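Local coordinates for protein esterase (Sinorhizobium meliloti 1021, PDB 4TX1) that probably removes acetyl groups from carbohydrate esters and may act on aryl esters, as an SGNH-family hydrolase, at residues 15-20 with 54-59; 64-69 with 77-82; 85-90 with 130-135; 96-101 with 142-147; 114-119 with 173-178. All blocks are in the same frame, centred on the assembly; numbering follows the deposited sequence.

Contact 1 of 5, residues 15-20 with 54-59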
# COMPACT_ATOMS: atom_id res chain seq x y z
N THR A 15 31.82 2.69 6.56
CA THR A 15 30.52 3.00 7.13
C THR A 15 29.83 1.68 7.38
O THR A 15 29.89 0.74 6.54
CB THR A 15 29.66 3.82 6.19
OG1 THR A 15 30.35 5.06 5.90
CG2 THR A 15 28.25 4.17 6.91
N VAL A 16 29.23 1.58 8.56
CA VAL A 16 28.60 0.34 9.00
C VAL A 16 27.16 0.65 9.36
O VAL A 16 26.92 1.52 10.21
CB VAL A 16 29.24 -0.23 10.29
CG1 VAL A 16 28.61 -1.52 10.75
CG2 VAL A 16 30.78 -0.44 10.12
N LEU A 17 26.21 -0.06 8.75
CA LEU A 17 24.79 0.05 9.14
C LEU A 17 24.41 -1.11 10.01
O LEU A 17 24.62 -2.29 9.64
CB LEU A 17 23.87 0.10 7.89
CG LEU A 17 22.32 0.03 8.13
CD1 LEU A 17 21.85 1.34 8.75
CD2 LEU A 17 21.69 -0.28 6.77
N CYS A 18 23.77 -0.78 11.13
CA CYS A 18 23.28 -1.76 12.09
C CYS A 18 21.75 -1.78 12.06
O CYS A 18 21.11 -0.81 12.48
CB CYS A 18 23.70 -1.48 13.48
SG CYS A 18 25.54 -1.37 13.66
N TYR A 19 21.22 -2.81 11.45
CA TYR A 19 19.76 -2.93 11.21
C TYR A 19 19.16 -3.93 12.08
O TYR A 19 19.41 -5.16 11.97
CB TYR A 19 19.53 -3.27 9.74
CG TYR A 19 18.11 -3.06 9.20
CD1 TYR A 19 17.59 -1.76 9.08
CD2 TYR A 19 17.31 -4.12 8.83
CE1 TYR A 19 16.34 -1.53 8.51
CE2 TYR A 19 15.98 -3.90 8.35
CZ TYR A 19 15.54 -2.60 8.16
OH TYR A 19 14.30 -2.32 7.62
N GLY A 20 18.31 -3.48 13.02
CA GLY A 20 17.75 -4.39 13.98
C GLY A 20 16.45 -3.90 14.62
O GLY A 20 15.74 -3.06 14.05
N HIS A 54 32.35 4.72 10.75
CA HIS A 54 31.22 5.52 11.14
C HIS A 54 30.06 4.51 11.25
O HIS A 54 29.75 3.87 10.24
CB HIS A 54 30.87 6.55 10.10
CG HIS A 54 29.70 7.37 10.46
ND1 HIS A 54 28.66 7.56 9.58
CD2 HIS A 54 29.37 8.00 11.60
CE1 HIS A 54 27.75 8.33 10.17
NE2 HIS A 54 28.14 8.57 11.41
N VAL A 55 29.56 4.30 12.46
CA VAL A 55 28.49 3.31 12.72
C VAL A 55 27.13 4.00 12.85
O VAL A 55 26.95 4.93 13.64
CB VAL A 55 28.80 2.51 13.99
CG1 VAL A 55 27.79 1.40 14.26
CG2 VAL A 55 30.19 1.98 13.83
N ILE A 56 26.19 3.51 12.03
CA ILE A 56 24.80 4.02 11.96
C ILE A 56 23.86 2.99 12.59
O ILE A 56 23.79 1.82 12.16
CB ILE A 56 24.42 4.29 10.49
CG1 ILE A 56 25.47 5.29 9.91
CG2 ILE A 56 22.96 4.78 10.40
CD1 ILE A 56 25.35 5.59 8.46
N ALA A 57 23.07 3.43 13.59
CA ALA A 57 22.18 2.54 14.34
C ALA A 57 20.77 2.74 13.80
O ALA A 57 20.27 3.88 13.79
CB ALA A 57 22.21 2.89 15.82
N GLU A 58 20.16 1.63 13.36
CA GLU A 58 18.77 1.68 12.89
C GLU A 58 18.03 0.52 13.54
O GLU A 58 17.76 -0.51 12.90
CB GLU A 58 18.74 1.57 11.34
CG GLU A 58 19.15 2.81 10.61
CD GLU A 58 18.15 3.92 10.50
OE1 GLU A 58 16.92 3.69 10.64
OE2 GLU A 58 18.58 5.02 10.13
N GLY A 59 17.75 0.65 14.81
CA GLY A 59 16.97 -0.30 15.56
C GLY A 59 15.58 0.22 15.81
O GLY A 59 15.35 1.28 16.40
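This is an edge pair of the central parallel sheet of the SGNH-hydrolase fold, where Val-16, Cys-18 and Gly-20 bond to alternate residues of 54-59. Val-16 N donates to His-54 O at 2.9 Å. Val-16 O accepts Ile-56 N in a nearly straight bond of 174°. Cys-18 N donates to Ile-56 O, and Cys-18 O accepts Glu-58 N. Gly-20 N finishes the run on Glu-58 O at 3.0 Å, with the donor tilted from the carbonyl plane. Strand 14-20 ends two residues before Ser-22, probably the nucleophile. Strand 94-98 lies on the other side of 14-20.

On one face of the sheet, Thr-15 CG2 touches Ile-56 CD1 at 3.6 Å. Leu-17 CD1 reaches across to Glu-58 CG at 3.6 Å and also meets Ile-56 CG2 at 4.0 Å. The Glu-58 chain bends at chi2 (-78°), which turns its carboxyl carbon off the straight path. Its OE2 bonds to His-89 of helix 78-89 and lies close to Glu-58 OE2 of the second subunit. Two acids so close may favour protonation of one. The other face holds Val-16, Cys-18 and Val-55, and Pro-42 of helix 41-49 packs on Cys-18 and Val-55. With chi1 at -57°, Cys-18 SG stands beside its backbone N and touches Val-55 CG1 at 3.6 Å.

Contact 2 of 5, residues 64-69 with 77-82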
# COMPACT_ATOMS: atom_id res chain seq x y z
N THR A 64 10.30 -7.00 12.44
CA THR A 64 10.39 -8.37 12.03
C THR A 64 11.34 -8.45 10.82
O THR A 64 11.72 -7.42 10.23
CB THR A 64 9.04 -8.89 11.57
OG1 THR A 64 8.74 -8.30 10.27
CG2 THR A 64 7.91 -8.57 12.61
N THR A 65 11.69 -9.68 10.43
CA THR A 65 12.54 -9.83 9.31
C THR A 65 11.84 -9.36 8.04
O THR A 65 12.35 -8.50 7.31
CB THR A 65 13.04 -11.31 9.19
OG1 THR A 65 11.92 -12.17 8.99
CG2 THR A 65 13.90 -11.81 10.40
N ALA A 66 10.66 -9.86 7.76
CA ALA A 66 10.02 -9.61 6.46
C ALA A 66 8.50 -9.73 6.54
O ALA A 66 7.82 -10.15 5.56
CB ALA A 66 10.56 -10.55 5.35
N TYR A 67 7.96 -9.41 7.70
CA TYR A 67 6.54 -9.65 8.01
C TYR A 67 5.85 -8.41 8.53
O TYR A 67 6.35 -7.66 9.31
CB TYR A 67 6.41 -10.82 8.98
CG TYR A 67 7.08 -12.09 8.47
CD1 TYR A 67 6.41 -12.96 7.56
CD2 TYR A 67 8.36 -12.38 8.79
CE1 TYR A 67 7.07 -14.03 7.03
CE2 TYR A 67 9.04 -13.47 8.20
CZ TYR A 67 8.35 -14.30 7.35
OH TYR A 67 9.01 -15.41 6.87
N ASP A 68 4.60 -8.22 8.14
CA ASP A 68 3.87 -7.07 8.58
C ASP A 68 3.41 -7.18 10.04
O ASP A 68 3.01 -8.25 10.53
CB ASP A 68 2.58 -7.01 7.76
CG ASP A 68 2.84 -6.75 6.29
OD1 ASP A 68 3.81 -6.00 5.97
OD2 ASP A 68 2.10 -7.45 5.46
N ASP A 69 3.43 -6.06 10.70
CA ASP A 69 2.95 -5.88 12.07
C ASP A 69 2.45 -4.49 12.21
O ASP A 69 3.22 -3.53 12.12
CB ASP A 69 4.05 -6.25 13.08
CG ASP A 69 3.62 -6.06 14.51
OD1 ASP A 69 2.63 -5.39 14.70
OD2 ASP A 69 4.32 -6.52 15.48
N ASN A 77 7.84 -4.03 9.18
CA ASN A 77 8.33 -5.05 8.25
C ASN A 77 9.75 -4.70 7.79
O ASN A 77 10.01 -3.70 7.16
CB ASN A 77 7.36 -5.09 7.02
CG ASN A 77 7.66 -6.20 6.04
OD1 ASN A 77 6.64 -6.85 5.51
ND2 ASN A 77 8.88 -6.40 5.68
N GLY A 78 10.71 -5.54 8.21
CA GLY A 78 12.09 -5.16 7.96
C GLY A 78 12.40 -5.07 6.50
O GLY A 78 13.13 -4.19 6.09
N ALA A 79 11.81 -5.94 5.70
CA ALA A 79 12.11 -5.97 4.29
C ALA A 79 11.51 -4.79 3.54
O ALA A 79 12.12 -4.26 2.63
CB ALA A 79 11.62 -7.27 3.70
N ARG A 80 10.30 -4.37 3.90
CA ARG A 80 9.68 -3.23 3.22
C ARG A 80 10.43 -1.93 3.43
O ARG A 80 10.54 -1.11 2.54
CB ARG A 80 8.18 -3.07 3.61
CG ARG A 80 7.53 -1.93 2.79
CD ARG A 80 5.98 -2.20 2.82
NE ARG A 80 5.53 -2.44 4.20
CZ ARG A 80 4.81 -3.43 4.61
NH1 ARG A 80 4.28 -4.32 3.71
NH2 ARG A 80 4.52 -3.50 5.92
N VAL A 81 10.95 -1.76 4.65
CA VAL A 81 11.66 -0.59 5.08
C VAL A 81 13.12 -0.55 4.60
O VAL A 81 13.71 0.53 4.39
CB VAL A 81 11.49 -0.34 6.56
CG1 VAL A 81 12.40 0.81 7.07
CG2 VAL A 81 10.00 -0.07 6.85
N LEU A 82 13.71 -1.70 4.44
CA LEU A 82 15.19 -1.68 4.31
C LEU A 82 15.72 -0.90 3.11
O LEU A 82 16.64 -0.13 3.27
CB LEU A 82 15.71 -3.12 4.25
CG LEU A 82 17.22 -3.28 4.05
CD1 LEU A 82 17.98 -2.68 5.22
CD2 LEU A 82 17.58 -4.74 3.85
O HOH W 1 1.57 -6.24 3.11
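Asp-68 and Arg-80 form a salt bridge between the loop 64-69 and the first turn of helix 78-89. From CB, the Asp-68 side chain places CG beside its own backbone N, anti to the carbonyl carbon (chi1 -66°). CG lies 3.7 Å from Arg-80 NH2. OD1 is met by both terminal nitrogens of Arg-80. Arg-80 NH2 approaches it at 2.6 Å on the anti side, 35° out of the carboxylate plane, and Arg-80 NH1 adds a weak bond. The carboxylate and guanidinium planes are 16° apart. OD2 is 2.7 Å from a water that also makes a weak bond to Arg-80 NH1. OD2 is also hydrogen-bonded to His-70 NE2 of the third subunit. Arg-80 NE has a second acid, Asp-75, so two carboxylates share the guanidinium.

Next to the salt bridge the loop folds against the helix start, where Asn-77 is the N-cap residue. Thr-64 OG1 donates to Tyr-67 O at 2.7 Å, in the carbonyl plane and on a lone pair. Gly-78 N makes a weak bond to Thr-64 O. Gly-78 has no side chain, and Thr-65 O comes within 3.4 Å of its CA. Ala-66 CB touches Ala-79 CB at 3.8 Å.

The helix start lies beside helix 112-127, whose Leu-122 and Leu-125 pack on Ala-79. Strand 14-20 is joined through Tyr-19 OH, which bonds to Gly-78 O.

Contact 3 of 5, residues 85-90 with 130-135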
# COMPACT_ATOMS: atom_id res chain seq x y z
N VAL A 85 16.19 2.65 4.01
CA VAL A 85 17.33 2.78 4.93
C VAL A 85 18.68 2.65 4.23
O VAL A 85 19.60 3.48 4.41
CB VAL A 85 17.15 1.80 6.07
CG1 VAL A 85 18.32 1.87 7.08
CG2 VAL A 85 15.85 2.18 6.82
N LEU A 86 18.78 1.68 3.33
CA LEU A 86 20.04 1.51 2.55
C LEU A 86 20.34 2.77 1.75
O LEU A 86 21.45 3.30 1.67
CB LEU A 86 19.89 0.33 1.64
CG LEU A 86 19.84 -1.06 2.25
CD1 LEU A 86 19.53 -2.13 1.20
CD2 LEU A 86 21.08 -1.48 3.11
N HIS A 87 19.30 3.30 1.16
CA HIS A 87 19.43 4.42 0.28
C HIS A 87 19.83 5.69 1.02
O HIS A 87 20.59 6.49 0.50
CB HIS A 87 18.13 4.65 -0.54
CG HIS A 87 18.36 5.15 -1.94
ND1 HIS A 87 18.80 4.33 -2.99
CD2 HIS A 87 18.13 6.37 -2.46
CE1 HIS A 87 18.86 5.07 -4.09
NE2 HIS A 87 18.45 6.30 -3.81
N THR A 88 19.29 5.88 2.21
CA THR A 88 19.59 7.01 3.06
C THR A 88 21.05 7.00 3.50
O THR A 88 21.66 8.06 3.74
CB THR A 88 18.73 6.86 4.35
OG1 THR A 88 17.33 7.00 3.97
CG2 THR A 88 19.09 7.95 5.34
N HIS A 89 21.61 5.84 3.70
CA HIS A 89 22.93 5.76 4.36
C HIS A 89 24.07 5.36 3.42
O HIS A 89 25.24 5.30 3.88
CB HIS A 89 22.83 4.86 5.60
CG HIS A 89 21.96 5.42 6.67
ND1 HIS A 89 22.15 6.66 7.23
CD2 HIS A 89 20.81 4.93 7.23
CE1 HIS A 89 21.18 6.91 8.10
NE2 HIS A 89 20.34 5.87 8.11
N ALA A 90 23.72 5.02 2.17
CA ALA A 90 24.69 4.63 1.16
C ALA A 90 25.72 5.75 0.97
O ALA A 90 25.41 6.90 1.01
CB ALA A 90 23.99 4.32 -0.17
N ASP A 130 19.64 -0.63 -5.75
CA ASP A 130 20.07 0.36 -6.74
C ASP A 130 20.62 1.59 -6.04
O ASP A 130 19.93 2.54 -5.72
CB ASP A 130 18.91 0.72 -7.68
CG ASP A 130 19.38 1.55 -8.88
OD1 ASP A 130 20.55 1.36 -9.33
OD2 ASP A 130 18.57 2.36 -9.38
N TRP A 131 21.92 1.53 -5.78
CA TRP A 131 22.58 2.49 -4.95
C TRP A 131 22.48 3.93 -5.53
O TRP A 131 22.40 4.07 -6.71
CB TRP A 131 24.03 2.06 -4.71
CG TRP A 131 24.15 0.74 -4.09
CD1 TRP A 131 24.53 -0.41 -4.68
CD2 TRP A 131 23.87 0.43 -2.73
NE1 TRP A 131 24.50 -1.44 -3.78
CE2 TRP A 131 24.10 -0.95 -2.57
CE3 TRP A 131 23.46 1.17 -1.64
CZ2 TRP A 131 23.90 -1.61 -1.37
CZ3 TRP A 131 23.26 0.51 -0.44
CH2 TRP A 131 23.53 -0.87 -0.32
N PRO A 132 22.49 4.96 -4.68
CA PRO A 132 22.21 6.32 -5.14
C PRO A 132 23.26 6.95 -6.02
O PRO A 132 22.94 7.97 -6.71
CB PRO A 132 22.14 7.14 -3.87
CG PRO A 132 22.61 6.28 -2.80
CD PRO A 132 22.41 4.87 -3.21
N THR A 133 24.48 6.52 -5.86
CA THR A 133 25.51 7.04 -6.67
C THR A 133 26.29 5.86 -7.09
O THR A 133 26.34 4.87 -6.40
CB THR A 133 26.42 8.07 -5.97
OG1 THR A 133 26.98 7.53 -4.79
CG2 THR A 133 25.62 9.33 -5.66
N GLU A 134 26.91 5.88 -8.27
CA GLU A 134 27.64 4.69 -8.82
C GLU A 134 28.58 4.05 -7.82
O GLU A 134 29.22 4.73 -7.08
CB GLU A 134 28.42 4.98 -10.13
CG GLU A 134 29.34 3.82 -10.55
CD GLU A 134 30.29 4.08 -11.74
OE1 GLU A 134 30.01 3.54 -12.84
OE2 GLU A 134 31.33 4.78 -11.56
N THR A 135 28.68 2.74 -7.83
CA THR A 135 29.17 2.05 -6.63
C THR A 135 30.58 1.42 -6.45
O THR A 135 31.32 1.97 -5.64
CB THR A 135 27.99 1.43 -5.84
OG1 THR A 135 27.74 2.25 -4.71
CG2 THR A 135 28.23 0.04 -5.39
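Pro-132 lies over one face of the His-87 ring in a CH-pi contact. Its CD is 3.9 Å from the ring centroid and 27° off the normal. CB sits over the same ring, 3.7 Å above the plane and offset toward the rim. The two side chains lie alongside, pointing opposite ways. His-87 chi1 (-145°) is turned about 35° from anti, which carries CG toward the loop.

Polar contact is sparse. Asp-130 O lies at the edge of the imidazole, in its plane, 3.2 Å from His-87 CE1. The firm polar partner of the ring is His-129, whose NE2 is hydrogen-bonded to His-87 ND1. This bond helps fix the imidazole's rotation, with the proline over its face.

In the fold, helix 78-89 is the link of a beta-alpha-beta crossover from strand 53-59 to strand 94-98. Loop 130-135 belongs to the next crossover, between helix 112-127 and strand 140-145. The contact therefore joins the last turn of one crossover helix to the loop that follows the other.

The apolar part centres on Ala-90, the first residue past the helix. Its CB meets Pro-132 CD at 3.5 Å, a tight carbon pair, and Trp-131 CE3 at the same distance. The Trp-131 CB points away from the helix, but the benzene part of the indole swings back. Its CZ3 lies 4.0 Å from Leu-86 CB, and Leu-86 O approaches the ring at its edge.

Other subunits meet the loop at Asp-130. Asp-130 N bonds to Asp-73 of the second subunit, and Asp-130 OD1 forms a salt bridge with Arg-128 of the fifth subunit.

Contact 4 of 5, residues 96-101 with 142-147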
# COMPACT_ATOMS: atom_id res chain seq x y z
N VAL A 96 25.14 -4.89 9.15
CA VAL A 96 25.01 -5.87 10.23
C VAL A 96 23.53 -6.06 10.58
O VAL A 96 22.91 -5.08 11.01
CB VAL A 96 25.76 -5.38 11.51
CG1 VAL A 96 25.71 -6.50 12.60
CG2 VAL A 96 27.22 -5.01 11.07
N PHE A 97 23.02 -7.27 10.42
CA PHE A 97 21.63 -7.59 10.76
C PHE A 97 21.58 -8.27 12.12
O PHE A 97 22.34 -9.21 12.41
CB PHE A 97 21.01 -8.54 9.77
CG PHE A 97 20.80 -7.94 8.38
CD1 PHE A 97 19.92 -6.89 8.22
CD2 PHE A 97 21.43 -8.44 7.26
CE1 PHE A 97 19.68 -6.37 7.00
CE2 PHE A 97 21.18 -7.96 6.00
CZ PHE A 97 20.34 -6.85 5.86
N MET A 98 20.70 -7.77 12.96
CA MET A 98 20.31 -8.56 14.12
C MET A 98 18.80 -8.57 14.31
O MET A 98 18.20 -7.67 14.95
CB MET A 98 21.07 -8.13 15.42
CG MET A 98 20.86 -9.18 16.50
SD MET A 98 21.90 -8.99 17.99
CE MET A 98 21.00 -7.67 18.79
N LEU A 99 18.15 -9.55 13.69
CA LEU A 99 16.71 -9.66 13.67
C LEU A 99 16.32 -11.09 13.82
O LEU A 99 17.11 -12.00 13.54
CB LEU A 99 16.13 -9.06 12.36
CG LEU A 99 16.21 -7.57 12.16
CD1 LEU A 99 15.78 -7.19 10.70
CD2 LEU A 99 15.35 -6.86 13.19
N GLY A 100 15.09 -11.30 14.29
CA GLY A 100 14.42 -12.58 14.44
C GLY A 100 13.64 -12.76 15.72
O GLY A 100 12.78 -13.64 15.78
N SER A 101 13.95 -11.99 16.77
CA SER A 101 13.21 -12.10 18.02
C SER A 101 11.72 -11.86 17.84
O SER A 101 10.90 -12.61 18.35
CB SER A 101 13.80 -11.15 19.06
OG SER A 101 15.16 -11.50 19.42
N LEU A 142 26.98 -9.00 7.54
CA LEU A 142 27.12 -9.79 8.76
C LEU A 142 25.74 -10.13 9.31
O LEU A 142 25.01 -9.18 9.73
CB LEU A 142 27.89 -9.02 9.77
CG LEU A 142 28.52 -9.65 10.99
CD1 LEU A 142 28.94 -8.77 12.15
CD2 LEU A 142 28.59 -11.20 11.07
N ILE A 143 25.46 -11.41 9.44
CA ILE A 143 24.22 -11.93 10.01
C ILE A 143 24.49 -12.25 11.48
O ILE A 143 25.31 -13.10 11.80
CB ILE A 143 23.69 -13.15 9.30
CG1 ILE A 143 23.38 -12.76 7.85
CG2 ILE A 143 22.46 -13.73 10.01
CD1 ILE A 143 23.11 -13.90 6.89
N VAL A 144 23.76 -11.60 12.37
CA VAL A 144 23.90 -11.87 13.79
C VAL A 144 22.64 -12.54 14.33
O VAL A 144 21.47 -12.03 14.19
CB VAL A 144 24.23 -10.60 14.56
CG1 VAL A 144 24.43 -10.95 16.04
CG2 VAL A 144 25.41 -9.83 13.99
N SER A 145 22.78 -13.72 14.94
CA SER A 145 21.64 -14.37 15.55
C SER A 145 21.46 -13.66 16.94
O SER A 145 22.45 -13.43 17.69
CB SER A 145 21.75 -15.89 15.69
OG SER A 145 22.97 -16.14 16.42
N PRO A 146 20.22 -13.24 17.26
CA PRO A 146 20.04 -12.49 18.48
C PRO A 146 20.17 -13.51 19.67
O PRO A 146 19.92 -14.72 19.53
CB PRO A 146 18.59 -11.98 18.41
CG PRO A 146 17.91 -12.99 17.50
CD PRO A 146 18.98 -13.33 16.46
N PRO A 147 20.50 -12.98 20.86
CA PRO A 147 20.44 -13.86 22.03
C PRO A 147 19.09 -14.46 22.21
O PRO A 147 18.04 -13.78 22.05
CB PRO A 147 20.83 -12.92 23.18
CG PRO A 147 21.60 -11.86 22.57
CD PRO A 147 21.01 -11.65 21.21
O HOH W 2 19.98 -11.16 11.99
O HOH W 3 15.83 -12.01 21.98
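Phe-97 bonds to two residues of strand 142-145 in parallel register. Phe-97 N donates to Leu-142 O at 2.8 Å (165°). Phe-97 O accepts Val-144 N at 2.8 Å, in a more bent bond of 146°. Val-144 CB also lies close to Phe-97 O.

The side chains of Val-96, Met-98, Leu-142 and Val-144 share one face of the sheet. Val-96 CG1 touches Val-144 CG2 at 3.6 Å, while Val-96 and Leu-142 lie side by side. Met-98 CG is anti to its backbone N (chi1 -167°), and the chain continues over the neighbouring strand. There Met-98 SD meets Val-144 CG1 at 3.7 Å, and CG packs near Pro-146.

Past Met-98 the direct backbone bonds give way to two waters. One accepts from Leu-99 N at 3.0 Å and donates to Val-144 O. The other accepts from Ser-101 OG at 2.7 Å and donates to Pro-147 O. Ser-101 OG also rests against Pro-146 CB at 3.6 Å. Gly-100 has backbone angles that call for glycine, and it turns the chain between Leu-99 and Ser-101.

Further out, Leu-215 of helix 205-223 packs on Leu-142 and Val-144. On the other face, Leu-122 of helix 112-127 packs on Phe-97. Ser-145 OG bonds to Asp-188 of strand 185-188.

Parallel strands ending in loops at the active-site side are characteristic of the SGNH-hydrolase fold. The Gly-Ser-Asn-Asp sequence starting at Gly-100 matches conserved block III of the family, whose asparagine probably contributes to the oxyanion hole here, as in relatives.

Contact 5 of 5, residues 114-119 with 173-178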
# COMPACT_ATOMS: atom_id res chain seq x y z
N GLY A 114 10.94 -19.40 9.42
CA GLY A 114 10.39 -18.18 8.80
C GLY A 114 11.34 -16.98 8.98
O GLY A 114 11.44 -16.13 8.10
N ALA A 115 12.08 -16.93 10.10
CA ALA A 115 13.03 -15.89 10.39
C ALA A 115 14.21 -16.00 9.44
O ALA A 115 14.65 -15.03 8.88
CB ALA A 115 13.53 -15.86 11.85
N VAL A 116 14.77 -17.22 9.26
CA VAL A 116 15.94 -17.29 8.37
C VAL A 116 15.52 -16.99 6.92
O VAL A 116 16.30 -16.45 6.21
CB VAL A 116 16.71 -18.62 8.52
CG1 VAL A 116 15.89 -19.75 8.05
CG2 VAL A 116 18.07 -18.57 7.83
N LYS A 117 14.33 -17.38 6.48
CA LYS A 117 13.86 -16.95 5.16
C LYS A 117 13.76 -15.43 5.06
O LYS A 117 14.03 -14.87 4.00
CB LYS A 117 12.53 -17.57 4.85
CG LYS A 117 12.61 -19.06 4.64
CD LYS A 117 13.58 -19.48 3.51
CE LYS A 117 13.13 -19.01 2.15
NZ LYS A 117 14.10 -19.40 1.02
N GLY A 118 13.32 -14.78 6.13
CA GLY A 118 13.26 -13.31 6.14
C GLY A 118 14.67 -12.73 6.04
O GLY A 118 14.92 -11.75 5.30
N ILE A 119 15.64 -13.28 6.80
CA ILE A 119 17.01 -12.76 6.65
C ILE A 119 17.53 -12.93 5.23
O ILE A 119 18.20 -12.04 4.69
CB ILE A 119 17.98 -13.48 7.64
CG1 ILE A 119 17.58 -13.19 9.12
CG2 ILE A 119 19.42 -13.05 7.39
CD1 ILE A 119 17.69 -11.75 9.57
N PRO A 173 22.01 -21.82 14.52
CA PRO A 173 22.52 -22.79 13.51
C PRO A 173 21.95 -22.50 12.10
O PRO A 173 22.69 -22.59 11.09
CB PRO A 173 22.08 -24.15 14.05
CG PRO A 173 21.11 -23.92 15.16
CD PRO A 173 21.35 -22.50 15.66
N LEU A 174 20.66 -22.12 12.02
CA LEU A 174 20.02 -21.76 10.77
C LEU A 174 20.68 -20.52 10.17
O LEU A 174 20.92 -20.49 8.96
CB LEU A 174 18.54 -21.55 10.95
CG LEU A 174 17.65 -22.75 11.25
CD1 LEU A 174 16.19 -22.28 11.40
CD2 LEU A 174 17.84 -23.80 10.16
N TYR A 175 20.95 -19.47 10.99
CA TYR A 175 21.57 -18.27 10.46
C TYR A 175 23.00 -18.56 9.99
O TYR A 175 23.48 -18.02 9.02
CB TYR A 175 21.61 -17.13 11.49
CG TYR A 175 20.29 -16.40 11.69
CD1 TYR A 175 19.09 -16.94 11.32
CD2 TYR A 175 20.25 -15.21 12.38
CE1 TYR A 175 17.86 -16.24 11.56
CE2 TYR A 175 19.09 -14.50 12.61
CZ TYR A 175 17.88 -15.01 12.19
OH TYR A 175 16.62 -14.43 12.44
N ARG A 176 23.73 -19.39 10.78
CA ARG A 176 25.09 -19.72 10.40
C ARG A 176 25.12 -20.45 9.05
O ARG A 176 25.97 -20.15 8.21
CB ARG A 176 25.74 -20.63 11.48
CG ARG A 176 27.20 -21.04 11.19
CD ARG A 176 27.75 -22.03 12.23
NE ARG A 176 27.72 -21.51 13.59
CZ ARG A 176 26.90 -21.90 14.58
NH1 ARG A 176 26.04 -22.93 14.44
NH2 ARG A 176 26.99 -21.28 15.76
N ASP A 177 24.21 -21.41 8.88
CA ASP A 177 24.04 -22.19 7.61
C ASP A 177 23.72 -21.23 6.46
O ASP A 177 24.32 -21.28 5.41
CB ASP A 177 22.96 -23.21 7.70
CG ASP A 177 23.31 -24.42 8.57
OD1 ASP A 177 24.44 -24.58 9.00
OD2 ASP A 177 22.35 -25.14 8.86
N LEU A 178 22.81 -20.28 6.69
CA LEU A 178 22.51 -19.24 5.66
C LEU A 178 23.68 -18.39 5.26
O LEU A 178 23.89 -18.12 4.06
CB LEU A 178 21.27 -18.39 6.13
CG LEU A 178 20.75 -17.43 5.05
CD1 LEU A 178 20.02 -18.13 3.93
CD2 LEU A 178 19.86 -16.26 5.67
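Leu-174 is the first residue of 173-178 to touch the other helix. Its carbonyl O lies 3.6 Å from Val-116 CG2. At the less buried side of the contact, Leu-174 CD1 is 4.2 Å from Val-116 CG1.

Tyr-175 comes next and brings the ring. Its CG is anti to the carbonyl carbon (chi1 -77°), and the ring extends toward the 114-119 segment. Ile-119 crosses it at about a right angle, with Ile-119 CG1 3.6 Å from Tyr-175 CZ. This is an off-centre CH-pi contact, with CG1 nearer the hydroxyl end of the ring. On the CD1 side of the ring lies Val-116 CG2, at 4.0 Å from Tyr-175 CD1. The hydroxyl passes Ala-115, whose CB is 3.5 Å from Tyr-175 OH. That oxygen is hydrogen-bonded to Leu-99 O, in the loop after strand 94-98.

Both helices belong to the layer that flanks one face of the parallel sheet in this alpha/beta/alpha fold. Ile-119 and Tyr-175 each pack on Ile-143 of strand 140-145. The two helix segments run in the same general direction, with a signed crossing angle of -30°.

One turn after Leu-174, Leu-178 and Val-116 overlap, pointing opposite ways. Leu-178 CB meets Val-116 CG2 at 3.6 Å, and its CD2 is 3.6 Å from Val-116 O. The same methyl, Leu-178 CD2, touches Ile-119 CG2 at 3.7 Å.

Overall arrangement
Contacts 1 and 4 belong to the same parallel sheet, and strands 14-20 and 94-98 are neighbours joined by backbone bonds. Contact 4 is the most central, wholly buried and clear of other chains. Contact 1 lies at the sheet edge, where a second subunit approaches. Contact 5 packs two helices on the sheet face; no hydrogen bond crosses it, and its contacts are mainly apolar. Contacts 2 and 3 use opposite ends of helix 78-89. Contact 2 adds an ion pair at a subunit boundary, whereas contact 3, its centre about 20 Å from the centre of the chain, depends on ring and proline packing. Tyr-175 connects contacts 4 and 5, while Tyr-19 connects contacts 1 and 2.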